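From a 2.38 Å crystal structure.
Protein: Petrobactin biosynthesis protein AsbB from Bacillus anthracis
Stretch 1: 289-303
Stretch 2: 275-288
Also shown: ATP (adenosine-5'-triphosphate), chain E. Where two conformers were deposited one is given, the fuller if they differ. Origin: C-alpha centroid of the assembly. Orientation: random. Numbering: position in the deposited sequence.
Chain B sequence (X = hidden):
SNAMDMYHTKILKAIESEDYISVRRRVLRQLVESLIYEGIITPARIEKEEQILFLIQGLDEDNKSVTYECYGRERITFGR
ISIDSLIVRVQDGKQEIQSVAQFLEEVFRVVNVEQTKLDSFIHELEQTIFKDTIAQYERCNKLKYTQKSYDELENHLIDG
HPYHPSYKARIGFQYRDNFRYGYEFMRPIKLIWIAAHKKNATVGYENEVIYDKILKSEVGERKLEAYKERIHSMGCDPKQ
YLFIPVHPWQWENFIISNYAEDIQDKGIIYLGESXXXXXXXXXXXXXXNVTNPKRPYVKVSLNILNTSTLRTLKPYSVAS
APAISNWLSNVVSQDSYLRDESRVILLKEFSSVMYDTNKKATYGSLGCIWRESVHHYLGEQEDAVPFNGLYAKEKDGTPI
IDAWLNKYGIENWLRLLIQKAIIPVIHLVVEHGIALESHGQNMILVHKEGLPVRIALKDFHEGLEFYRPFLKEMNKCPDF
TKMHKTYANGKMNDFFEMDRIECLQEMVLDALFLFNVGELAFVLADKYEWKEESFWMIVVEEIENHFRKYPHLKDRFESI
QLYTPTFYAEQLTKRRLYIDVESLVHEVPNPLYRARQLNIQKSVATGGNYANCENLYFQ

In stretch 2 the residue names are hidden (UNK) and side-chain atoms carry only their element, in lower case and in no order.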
ATOM      1  N   ASN B 289      16.575  24.159   4.857  1.00 44.47           N
ATOM      2  CA  ASN B 289      17.937  23.983   4.445  1.00 43.05           C
ATOM      3  C   ASN B 289      18.783  24.080   5.713  1.00 52.13           C
ATOM      4  O   ASN B 289      18.778  25.101   6.396  1.00 51.61           O
ATOM      5  CB  ASN B 289      18.255  25.092   3.444  1.00 52.62           C
ATOM      6  CG  ASN B 289      19.618  24.962   2.844  1.00 50.34           C
ATOM      7  OD1 ASN B 289      20.581  24.698   3.546  1.00 49.56           O
ATOM      8  ND2 ASN B 289      19.714  25.159   1.533  1.00 47.92           N
ATOM      9  N   VAL B 290      19.479  23.001   6.054  1.00 50.98           N
ATOM     10  CA  VAL B 290      20.236  22.945   7.310  1.00 49.54           C
ATOM     11  C   VAL B 290      21.577  23.661   7.171  1.00 54.16           C
ATOM     12  O   VAL B 290      22.094  24.258   8.113  1.00 64.10           O
ATOM     13  CB  VAL B 290      20.543  21.498   7.732  1.00 46.21           C
ATOM     14  CG1 VAL B 290      21.344  21.497   8.995  1.00 54.22           C
ATOM     15  CG2 VAL B 290      19.285  20.730   7.951  1.00 45.32           C
ATOM     16  N   THR B 291      22.138  23.554   5.980  1.00 54.35           N
ATOM     17  CA  THR B 291      23.439  24.085   5.649  1.00 59.71           C
ATOM     18  C   THR B 291      23.382  25.604   5.576  1.00 62.61           C
ATOM     19  O   THR B 291      24.324  26.283   5.975  1.00 60.62           O
ATOM     20  CB  THR B 291      23.878  23.550   4.278  1.00 66.58           C
ATOM     21  OG1 THR B 291      23.843  22.111   4.284  1.00 69.01           O
ATOM     22  CG2 THR B 291      25.278  24.034   3.935  1.00 64.09           C
ATOM     23  N   ASN B 292      22.280  26.134   5.058  1.00 60.41           N
ATOM     24  CA  ASN B 292      22.123  27.579   4.899  1.00 63.83           C
ATOM     25  C   ASN B 292      20.725  28.054   5.331  1.00 58.91           C
ATOM     26  O   ASN B 292      19.818  28.186   4.509  1.00 55.67           O
ATOM     27  CB  ASN B 292      22.421  28.005   3.450  1.00 62.98           C
ATOM     28  CG  ASN B 292      23.869  27.728   3.029  1.00 66.85           C
ATOM     29  OD1 ASN B 292      24.126  26.882   2.170  1.00 76.92           O
ATOM     30  ND2 ASN B 292      24.810  28.452   3.618  1.00 57.48           N
ATOM     31  N   PRO B 293      20.554  28.310   6.630  1.00 53.93           N
ATOM     32  CA  PRO B 293      19.235  28.569   7.228  1.00 49.06           C
ATOM     33  C   PRO B 293      18.465  29.735   6.610  1.00 52.05           C
ATOM     34  O   PRO B 293      17.240  29.764   6.720  1.00 50.78           O
ATOM     35  CB  PRO B 293      19.561  28.848   8.689  1.00 59.80           C
ATOM     36  CG  PRO B 293      20.878  28.112   8.921  1.00 61.81           C
ATOM     37  CD  PRO B 293      21.631  28.264   7.635  1.00 57.10           C
ATOM     38  N   LYS B 294      19.138  30.669   5.948  1.00 56.59           N
ATOM     39  CA  LYS B 294      18.400  31.775   5.319  1.00 58.23           C
ATOM     40  C   LYS B 294      17.763  31.358   3.988  1.00 51.31           C
ATOM     41  O   LYS B 294      16.842  32.001   3.492  1.00 52.20           O
ATOM     42  CB  LYS B 294      19.292  32.999   5.107  1.00 62.54           C
ATOM     43  CG  LYS B 294      20.022  33.481   6.359  1.00 79.91           C
ATOM     44  CD  LYS B 294      19.077  34.124   7.355  1.00 88.39           C
ATOM     45  CE  LYS B 294      19.816  35.140   8.248  1.00 99.97           C
ATOM     46  NZ  LYS B 294      20.105  36.448   7.575  1.00101.73           N
ATOM     47  N   ARG B 295      18.269  30.287   3.405  1.00 40.98           N
ATOM     48  CA  ARG B 295      17.710  29.792   2.167  1.00 41.88           C
ATOM     49  C   ARG B 295      16.273  29.316   2.379  1.00 43.19           C
ATOM     50  O   ARG B 295      15.875  28.982   3.490  1.00 42.42           O
ATOM     51  CB  ARG B 295      18.600  28.687   1.638  1.00 47.45           C
ATOM     52  CG  ARG B 295      19.985  29.238   1.254  1.00 54.68           C
ATOM     53  CD  ARG B 295      19.997  29.650  -0.206  1.00 49.94           C
ATOM     54  NE  ARG B 295      19.725  28.475  -1.016  1.00 52.83           N
ATOM     55  CZ  ARG B 295      20.589  27.477  -1.159  1.00 57.01           C
ATOM     56  NH1 ARG B 295      21.775  27.573  -0.572  1.00 49.56           N
ATOM     57  NH2 ARG B 295      20.276  26.396  -1.888  1.00 56.36           N
ATOM     58  N   PRO B 296      15.477  29.337   1.317  1.00 42.31           N
ATOM     59  CA  PRO B 296      14.058  28.980   1.399  1.00 46.42           C
ATOM     60  C   PRO B 296      13.831  27.493   1.719  1.00 49.26           C
ATOM     61  O   PRO B 296      14.679  26.647   1.445  1.00 45.36           O
ATOM     62  CB  PRO B 296      13.545  29.274  -0.024  1.00 48.68           C
ATOM     63  CG  PRO B 296      14.783  29.111  -0.914  1.00 40.84           C
ATOM     64  CD  PRO B 296      15.909  29.667  -0.055  1.00 42.60           C
ATOM     65  N   TYR B 297      12.676  27.209   2.313  1.00 43.00           N
ATOM     66  CA  TYR B 297      12.183  25.860   2.493  1.00 40.04           C
ATOM     67  C   TYR B 297      11.696  25.320   1.160  1.00 40.53           C
ATOM     68  O   TYR B 297      11.370  26.077   0.236  1.00 40.19           O
ATOM     69  CB  TYR B 297      10.985  25.820   3.458  1.00 46.17           C
ATOM     70  CG  TYR B 297      11.144  26.561   4.771  1.00 47.65           C
ATOM     71  CD1 TYR B 297      11.868  26.015   5.825  1.00 42.46           C
ATOM     72  CD2 TYR B 297      10.530  27.807   4.958  1.00 48.85           C
ATOM     73  CE1 TYR B 297      12.002  26.711   7.052  1.00 44.85           C
ATOM     74  CE2 TYR B 297      10.645  28.499   6.143  1.00 49.20           C
ATOM     75  CZ  TYR B 297      11.383  27.955   7.196  1.00 49.23           C
ATOM     76  OH  TYR B 297      11.473  28.683   8.369  1.00 46.51           O
ATOM     77  N   VAL B 298      11.623  23.997   1.095  1.00 34.73           N
ATOM     78  CA  VAL B 298      11.122  23.276  -0.048  1.00 34.42           C
ATOM     79  C   VAL B 298       9.942  22.443   0.432  1.00 42.82           C
ATOM     80  O   VAL B 298      10.050  21.676   1.417  1.00 41.89           O
ATOM     81  CB  VAL B 298      12.233  22.389  -0.607  1.00 45.29           C
ATOM     82  CG1 VAL B 298      11.908  21.966  -1.948  1.00 57.67           C
ATOM     83  CG2 VAL B 298      13.484  23.201  -0.704  1.00 59.81           C
ATOM     84  N   LYS B 299       8.802  22.632  -0.215  1.00 36.79           N
ATOM     85  CA  LYS B 299       7.641  21.806   0.058  1.00 41.51           C
ATOM     86  C   LYS B 299       7.443  20.919  -1.151  1.00 45.58           C
ATOM     87  O   LYS B 299       7.195  21.420  -2.268  1.00 39.83           O
ATOM     88  CB  LYS B 299       6.396  22.650   0.351  1.00 33.82           C
ATOM     89  CG  LYS B 299       5.127  21.852   0.644  1.00 39.52           C
ATOM     90  CD  LYS B 299       3.990  22.762   1.111  1.00 44.29           C
ATOM     91  CE  LYS B 299       2.883  21.970   1.785  1.00 57.19           C
ATOM     92  NZ  LYS B 299       1.720  22.843   2.156  1.00 59.88           N
ATOM     93  N   VAL B 300       7.577  19.609  -0.943  1.00 39.53           N
ATOM     94  CA  VAL B 300       7.623  18.694  -2.076  1.00 36.95           C
ATOM     95  C   VAL B 300       6.588  17.595  -1.974  1.00 45.25           C
ATOM     96  O   VAL B 300       6.068  17.326  -0.897  1.00 42.49           O
ATOM     97  CB  VAL B 300       9.018  18.082  -2.253  1.00 37.20           C
ATOM     98  CG1 VAL B 300      10.009  19.154  -2.609  1.00 32.74           C
ATOM     99  CG2 VAL B 300       9.466  17.381  -0.956  1.00 32.99           C
ATOM    100  N   SER B 301       6.268  16.986  -3.111  1.00 44.39           N
ATOM    101  CA  SER B 301       5.283  15.908  -3.150  1.00 36.33           C
ATOM    102  C   SER B 301       5.741  14.701  -2.311  1.00 36.36           C
ATOM    103  O   SER B 301       6.910  14.326  -2.345  1.00 35.70           O
ATOM    104  CB  SER B 301       5.085  15.470  -4.594  1.00 40.99           C
ATOM    105  OG  SER B 301       4.322  16.434  -5.287  1.00 50.25           O
ATOM    106  N   LEU B 302       4.841  14.111  -1.538  1.00 33.79           N
ATOM    107  CA  LEU B 302       5.186  12.869  -0.864  1.00 38.50           C
ATOM    108  C   LEU B 302       4.012  11.926  -0.911  1.00 43.74           C
ATOM    109  O   LEU B 302       2.942  12.255  -0.410  1.00 46.91           O
ATOM    110  CB  LEU B 302       5.578  13.187   0.560  1.00 44.41           C
ATOM    111  CG  LEU B 302       6.353  12.163   1.366  1.00 49.41           C
ATOM    112  CD1 LEU B 302       7.717  11.832   0.725  1.00 43.83           C
ATOM    113  CD2 LEU B 302       6.488  12.706   2.802  1.00 43.61           C
ATOM    114  N   ASN B 303       4.159  10.721  -1.444  1.00 45.11           N
ATOM    115  CA  ASN B 303       2.935   9.972  -1.464  1.00 41.59           C
ATOM    116  C   ASN B 303       2.919   9.032  -0.269  1.00 46.50           C
ATOM    117  O   ASN B 303       3.138   7.837  -0.393  1.00 45.69           O
ATOM    118  CB  ASN B 303       2.957   9.111  -2.739  1.00 39.07           C
ATOM    119  CG  ASN B 303       2.263   9.780  -3.926  1.00 43.55           C
ATOM    120  OD1 ASN B 303       2.756  10.773  -4.496  1.00 41.05           O
ATOM    121  ND2 ASN B 303       1.123   9.227  -4.315  1.00 37.12           N
ATOM    122  N   UNK B 275      23.501  20.062  -3.158  1.00 50.65           N
ATOM    123  CA  UNK B 275      24.735  20.298  -2.410  1.00 50.33           C
ATOM    124  C   UNK B 275      24.405  20.409  -0.926  1.00 51.67           C
ATOM    125  O   UNK B 275      25.107  19.876  -0.080  1.00 57.53           O
ATOM    126  c   UNK B 275      25.456  21.620  -2.895  1.00 47.38           C
ATOM    127  N   UNK B 276      23.337  21.137  -0.618  1.00 44.93           N
ATOM    128  CA  UNK B 276      22.937  21.365   0.768  1.00 49.94           C
ATOM    129  C   UNK B 276      22.175  20.178   1.383  1.00 52.85           C
ATOM    130  O   UNK B 276      21.532  19.383   0.680  1.00 51.45           O
ATOM    131  c   UNK B 276      22.936  23.927   0.505  1.00 60.74           C
ATOM    132  o   UNK B 276      22.341  25.020   0.370  1.00 59.05           O
ATOM    133  c   UNK B 276      22.116  22.669   0.890  1.00 47.91           C
ATOM    134  o   UNK B 276      24.178  23.831   0.351  1.00 57.99           O
ATOM    135  N   UNK B 277      22.256  20.087   2.701  1.00 49.64           N
ATOM    136  CA  UNK B 277      21.483  19.135   3.480  1.00 51.40           C
ATOM    137  C   UNK B 277      20.164  19.775   3.925  1.00 46.25           C
ATOM    138  O   UNK B 277      20.093  20.968   4.206  1.00 46.92           O
ATOM    139  c   UNK B 277      23.432  17.806   4.372  1.00 59.26           C
ATOM    140  c   UNK B 277      22.276  18.715   4.714  1.00 50.18           C
ATOM    141  o   UNK B 277      23.295  16.996   3.440  1.00 61.64           O
ATOM    142  o   UNK B 277      24.487  17.909   5.019  1.00 68.23           O
ATOM    143  N   UNK B 278      19.120  18.971   3.972  1.00 42.36           N
ATOM    144  CA  UNK B 278      17.833  19.450   4.409  1.00 41.56           C
ATOM    145  C   UNK B 278      17.357  18.603   5.565  1.00 48.17           C
ATOM    146  O   UNK B 278      17.859  17.503   5.831  1.00 45.93           O
ATOM    147  c   UNK B 278      18.282  21.401   0.348  1.00 41.05           C
ATOM    148  c   UNK B 278      16.254  21.658   2.217  1.00 46.53           C
ATOM    149  c   UNK B 278      17.039  20.521   2.236  1.00 42.51           C
ATOM    150  o   UNK B 278      17.688  23.521  -0.565  1.00 52.26           O
ATOM    151  c   UNK B 278      16.468  22.660   1.284  1.00 43.39           C
ATOM    152  c   UNK B 278      18.063  20.412   1.288  1.00 43.45           C
ATOM    153  c   UNK B 278      17.482  22.527   0.359  1.00 49.23           C
ATOM    154  c   UNK B 278      16.810  19.435   3.267  1.00 44.47           C
ATOM    155  N   UNK B 279      16.381  19.132   6.266  1.00 43.05           N
ATOM    156  CA  UNK B 279      15.847  18.438   7.406  1.00 43.31           C
ATOM    157  C   UNK B 279      14.339  18.698   7.446  1.00 45.24           C
ATOM    158  O   UNK B 279      13.906  19.825   7.223  1.00 43.26           O
ATOM    159  c   UNK B 279      16.534  19.009   8.629  1.00 50.26           C
ATOM    160  s   UNK B 279      16.048  18.248  10.114  1.00 68.37           S
ATOM    161  N   UNK B 280      13.537  17.670   7.695  1.00 42.09           N
ATOM    162  CA  UNK B 280      12.077  17.828   7.684  1.00 43.91           C
ATOM    163  C   UNK B 280      11.586  18.655   8.843  1.00 43.10           C
ATOM    164  O   UNK B 280      12.178  18.606   9.908  1.00 41.00           O
ATOM    165  c   UNK B 280      11.358  16.458   7.712  1.00 41.70           C
ATOM    166  N   UNK B 281      10.494  19.390   8.621  1.00 43.52           N
ATOM    167  CA  UNK B 281       9.696  20.016   9.687  1.00 47.28           C
ATOM    168  C   UNK B 281       8.540  19.101  10.146  1.00 54.45           C
ATOM    169  O   UNK B 281       8.466  17.945   9.744  1.00 66.29           O
ATOM    170  c   UNK B 281       9.132  21.339   9.194  1.00 41.03           C
ATOM    171  n   UNK B 281      10.210  24.674   9.076  1.00 73.36           N
ATOM    172  c   UNK B 281       9.683  23.669   8.364  1.00 71.31           C
ATOM    173  c   UNK B 281      10.206  22.266   8.670  1.00 57.33           C
ATOM    174  o   UNK B 281       8.822  23.845   7.496  1.00 73.57           O
ATOM    175  N   UNK B 282       7.636  19.620  10.971  1.00 55.24           N
ATOM    176  CA  UNK B 282       6.490  18.846  11.442  1.00 58.32           C
ATOM    177  C   UNK B 282       5.686  18.259  10.307  1.00 57.42           C
ATOM    178  O   UNK B 282       5.034  17.239  10.482  1.00 65.41           O
ATOM    179  o   UNK B 282       4.269  20.378  15.326  1.00 72.88           O
ATOM    180  c   UNK B 282       5.002  20.848  14.458  1.00 75.30           C
ATOM    181  c   UNK B 282       5.548  19.723  12.262  1.00 66.09           C
ATOM    182  n   UNK B 282       4.977  22.150  14.110  1.00 70.35           N
ATOM    183  c   UNK B 282       5.976  19.950  13.707  1.00 75.60           C
ATOM    184  N   UNK B 283       5.716  18.915   9.150  1.00 51.61           N
ATOM    185  CA  UNK B 283       4.919  18.516   7.986  1.00 53.58           C
ATOM    186  C   UNK B 283       5.536  17.340   7.243  1.00 63.00           C
ATOM    187  O   UNK B 283       4.841  16.568   6.572  1.00 80.90           O
ATOM    188  o   UNK B 283       5.221  19.615   5.757  1.00 60.61           O
ATOM    189  c   UNK B 283       4.659  19.731   7.062  1.00 53.84           C
ATOM    190  N   UNK B 284       6.853  17.246   7.334  1.00 56.69           N
ATOM    191  CA  UNK B 284       7.665  16.183   6.724  1.00 46.82           C
ATOM    192  C   UNK B 284       7.860  16.222   5.204  1.00 46.30           C
ATOM    193  O   UNK B 284       8.875  15.737   4.722  1.00 51.42           O
ATOM    194  c   UNK B 284       7.476  14.441   8.484  1.00 75.86           C
ATOM    195 se   UNK B 284       6.979  12.633   8.773  0.68 83.95          SE
ATOM    196  c   UNK B 284       8.059  11.827   7.360  1.00 60.26           C
ATOM    197  c   UNK B 284       7.112  14.831   7.075  1.00 57.73           C
ATOM    198  N   UNK B 285       6.986  16.894   4.465  1.00 43.20           N
ATOM    199  CA  UNK B 285       7.240  17.115   3.044  1.00 48.37           C
ATOM    200  C   UNK B 285       7.791  18.529   2.868  1.00 41.24           C
ATOM    201  O   UNK B 285       8.122  18.954   1.776  1.00 45.49           O
ATOM    202  n   UNK B 285       2.529  18.314   2.164  1.00 63.11           N
ATOM    203  c   UNK B 285       1.434  18.571   1.461  1.00 64.38           C
ATOM    204  n   UNK B 285       0.416  19.222   2.021  1.00 61.89           N
ATOM    205  c   UNK B 285       5.995  16.852   2.190  1.00 44.67           C
ATOM    206  n   UNK B 285       1.358  18.175   0.201  1.00 72.82           N
ATOM    207  c   UNK B 285       3.690  17.602   1.652  1.00 60.93           C
ATOM    208  c   UNK B 285       4.800  17.610   2.666  1.00 54.33           C
ATOM    209  N   UNK B 286       7.878  19.252   3.969  1.00 37.58           N
ATOM    210  CA  UNK B 286       8.459  20.586   3.956  1.00 38.97           C
ATOM    211  C   UNK B 286       9.823  20.543   4.598  1.00 40.02           C
ATOM    212  O   UNK B 286       9.945  20.188   5.738  1.00 50.70           O
ATOM    213  c   UNK B 286       8.227  22.981   4.660  1.00 39.40           C
ATOM    214  c   UNK B 286       7.614  21.568   4.754  1.00 45.23           C
ATOM    215  o   UNK B 286       6.276  21.569   4.232  1.00 48.72           O
ATOM    216  N   UNK B 287      10.844  20.929   3.855  1.00 43.65           N
ATOM    217  CA  UNK B 287      12.206  20.740   4.290  1.00 40.17           C
ATOM    218  C   UNK B 287      12.922  22.081   4.422  1.00 49.03           C
ATOM    219  O   UNK B 287      12.817  22.953   3.533  1.00 51.65           O
ATOM    220  c   UNK B 287      12.190  18.554   2.911  1.00 43.84           C
ATOM    221  c   UNK B 287      12.224  17.575   4.044  1.00 43.70           C
ATOM    222  c   UNK B 287      12.792  17.921   1.664  1.00 49.06           C
ATOM    223  c   UNK B 287      12.940  19.840   3.294  1.00 41.23           C
ATOM    224  N   UNK B 288      13.634  22.250   5.535  0.65 41.35           N
ATOM    225  CA  UNK B 288      14.452  23.429   5.759  0.65 42.86           C
ATOM    226  C   UNK B 288      15.880  23.133   5.321  0.65 46.90           C
ATOM    227  O   UNK B 288      16.331  21.986   5.342  0.65 48.29           O
ATOM    228  c   UNK B 288      14.964  23.416   9.646  0.65 50.05           C
ATOM    229  c   UNK B 288      14.813  22.839   8.232  0.65 48.25           C
ATOM    230  c   UNK B 288      16.921  22.652  10.936  0.65 55.36           C
ATOM    231  n   UNK B 288      16.195  21.707  11.523  0.65 57.58           N
ATOM    232  c   UNK B 288      14.407  23.885   7.223  0.65 46.35           C
ATOM    233  n   UNK B 288      18.200  22.795  11.243  0.65 59.84           N
ATOM    234  n   UNK B 288      16.364  23.475  10.062  0.65 50.14           N
TER
HETATM  235  PB  ATP E 617       1.742  20.984   5.190  0.71 84.11           P
HETATM  236  O1B ATP E 617       2.733  20.083   4.497  0.71 79.96           O
HETATM  237  O2B ATP E 617       0.605  21.299   4.254  0.71 83.35           O
HETATM  238  O3B ATP E 617       2.467  22.297   5.666  0.71 56.14           O
HETATM  239  PA  ATP E 617       0.377  18.982   6.424  0.71113.19           P
HETATM  240  O1A ATP E 617       0.781  18.211   5.183  0.71110.20           O
HETATM  241  O2A ATP E 617      -1.115  19.294   6.462  0.71109.54           O
HETATM  242  O3A ATP E 617       1.173  20.317   6.485  0.71129.61           O
HETATM  243  O5' ATP E 617       0.765  18.097   7.662  0.71126.49           O
HETATM  244  C5' ATP E 617       1.113  18.674   8.865  0.71119.91           C
HETATM  245  C4' ATP E 617       1.068  17.837  10.015  0.71113.13           C
HETATM  246  O4' ATP E 617       0.993  18.664  11.225  0.71106.95           O
HETATM  247  C3' ATP E 617      -0.158  17.006  10.009  0.71112.13           C
HETATM  248  O3' ATP E 617       0.177  15.673  10.026  0.71113.31           O
HETATM  249  C2' ATP E 617      -0.883  17.390  11.233  0.71105.73           C
HETATM  250  O2' ATP E 617      -1.503  16.310  11.792  0.71100.76           O
HETATM  251  C1' ATP E 617       0.214  17.905  12.100  0.71102.06           C
HETATM  252  N9  ATP E 617      -0.203  18.658  13.253  0.71 90.74           N
HETATM  253  C8  ATP E 617       0.225  18.416  14.505  0.71 80.07           C
HETATM  254  N7  ATP E 617      -0.362  19.304  15.319  0.71 77.72           N
HETATM  255  C5  ATP E 617      -1.159  20.120  14.592  0.71 82.29           C
HETATM  256  C6  ATP E 617      -1.984  21.203  14.925  0.71 77.09           C
HETATM  257  N6  ATP E 617      -2.086  21.621  16.296  0.71 73.57           N
HETATM  258  N1  ATP E 617      -2.672  21.833  13.945  0.71 77.65           N
HETATM  259  C2  ATP E 617      -2.566  21.425  12.663  0.71 82.60           C
HETATM  260  N3  ATP E 617      -1.780  20.382  12.311  0.71 87.43           N
HETATM  261  C4  ATP E 617      -1.065  19.710  13.252  0.71 88.61           C
HETATM  262  O   HOH W   1      24.638  25.809  -1.429  1.00 68.30           O
HETATM  263  O   HOH W   2      16.896  25.889   0.173  1.00 39.78           O
HETATM  264  O   HOH W   3      17.239  25.549   8.651  1.00 56.73           O

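Position 275 carries one side-chain carbon, the mark of alanine; Ala-275 takes no part in the contact. At 276 a carbon leads to a second bearing two oxygens, and one oxygen meets Asn-289 ND2 at 2.9 Å and Arg-295 NH1 at 2.8 Å. A short carboxylate between two donors is Asp-276, with a nearly straight hydrogen bond to the amide and a weak one inside the salt bridge. Position 277 has the same four atoms, but its backbone does the work, its N donating to Thr-291 OG1 (3.0 Å) and its O accepting from Val-290 N (2.8 Å): Asp-277.

At 278 one carbon precedes a six-carbon ring bearing an oxygen; Asn-289 CA lies 4.0 Å from the ring centroid, off-centre. This is Tyr-278, and Val-298 CG2 comes within 3.6 Å of its CE1. Water 2 gathers Tyr-278 OH, Asn-289 ND2 and Pro-296 O. Position 279 has a carbon and a sulfur, its CB packed 3.3 Å from Val-290 CG2: Cys-279.

A lone carbon at 280 gives Ala-280, out of reach of stretch 1. At 281 three carbons, the third carrying oxygen and nitrogen, bring that oxygen over one face of the Tyr-297 ring, which spells Gln-281. Position 282 repeats that pattern, so Gln-282, but lies out of reach of stretch 1. One carbon and one oxygen at 283 are Ser-283, whose OG donates to ATP O1B (2.8 Å). Selenium in an unbranched chain at 284 is selenomethionine, Met-284, closing a type I turn begun at Gln-281.

At 285 come three carbons, a nitrogen and a carbon with two more nitrogens, with Lys-299 CE over one face of that end group. This is Arg-285, and it reaches ATP through NE to O1B (2.9 Å). At 286 a carbon forks to oxygen and carbon, the oxygen 3.8 Å from CG of Lys-299 opposite: Thr-286. Four carbons at 287, forked at the second, come within 4.3 Å of Val-300 CG2 through one branch end, CD1 of Leu-287. Position 288 again has three carbons, a nitrogen, then a carbon with two more nitrogens, and Val-290 CG2 lies over one face of that end group: Arg-288. Water 3 links its NE to Asn-289 O.

The contact rests on antiparallel pairing. Leu-287 N donates to Val-298 O (2.7 Å), and Val-298 N to Leu-287 O (2.9 Å); Val-300 N to Arg-285 O (2.8 Å) extends the ladder. Alternation then sends Lys-299 and Thr-286 to one face, Val-298 and Leu-287 to the other. Lys-299 NZ and Arg-285 NH2 lie 3.9 Å apart, and both donate to ATP O2B, a negatively charged phosphate oxygen, though the place of NZ is less sure. At the far end, Asp-276 joins side-chain donors from Asn-289 and Arg-295, fastening the loop beyond the strand.

Stretch 2 275-288: ADDYCAQQSMRTLR
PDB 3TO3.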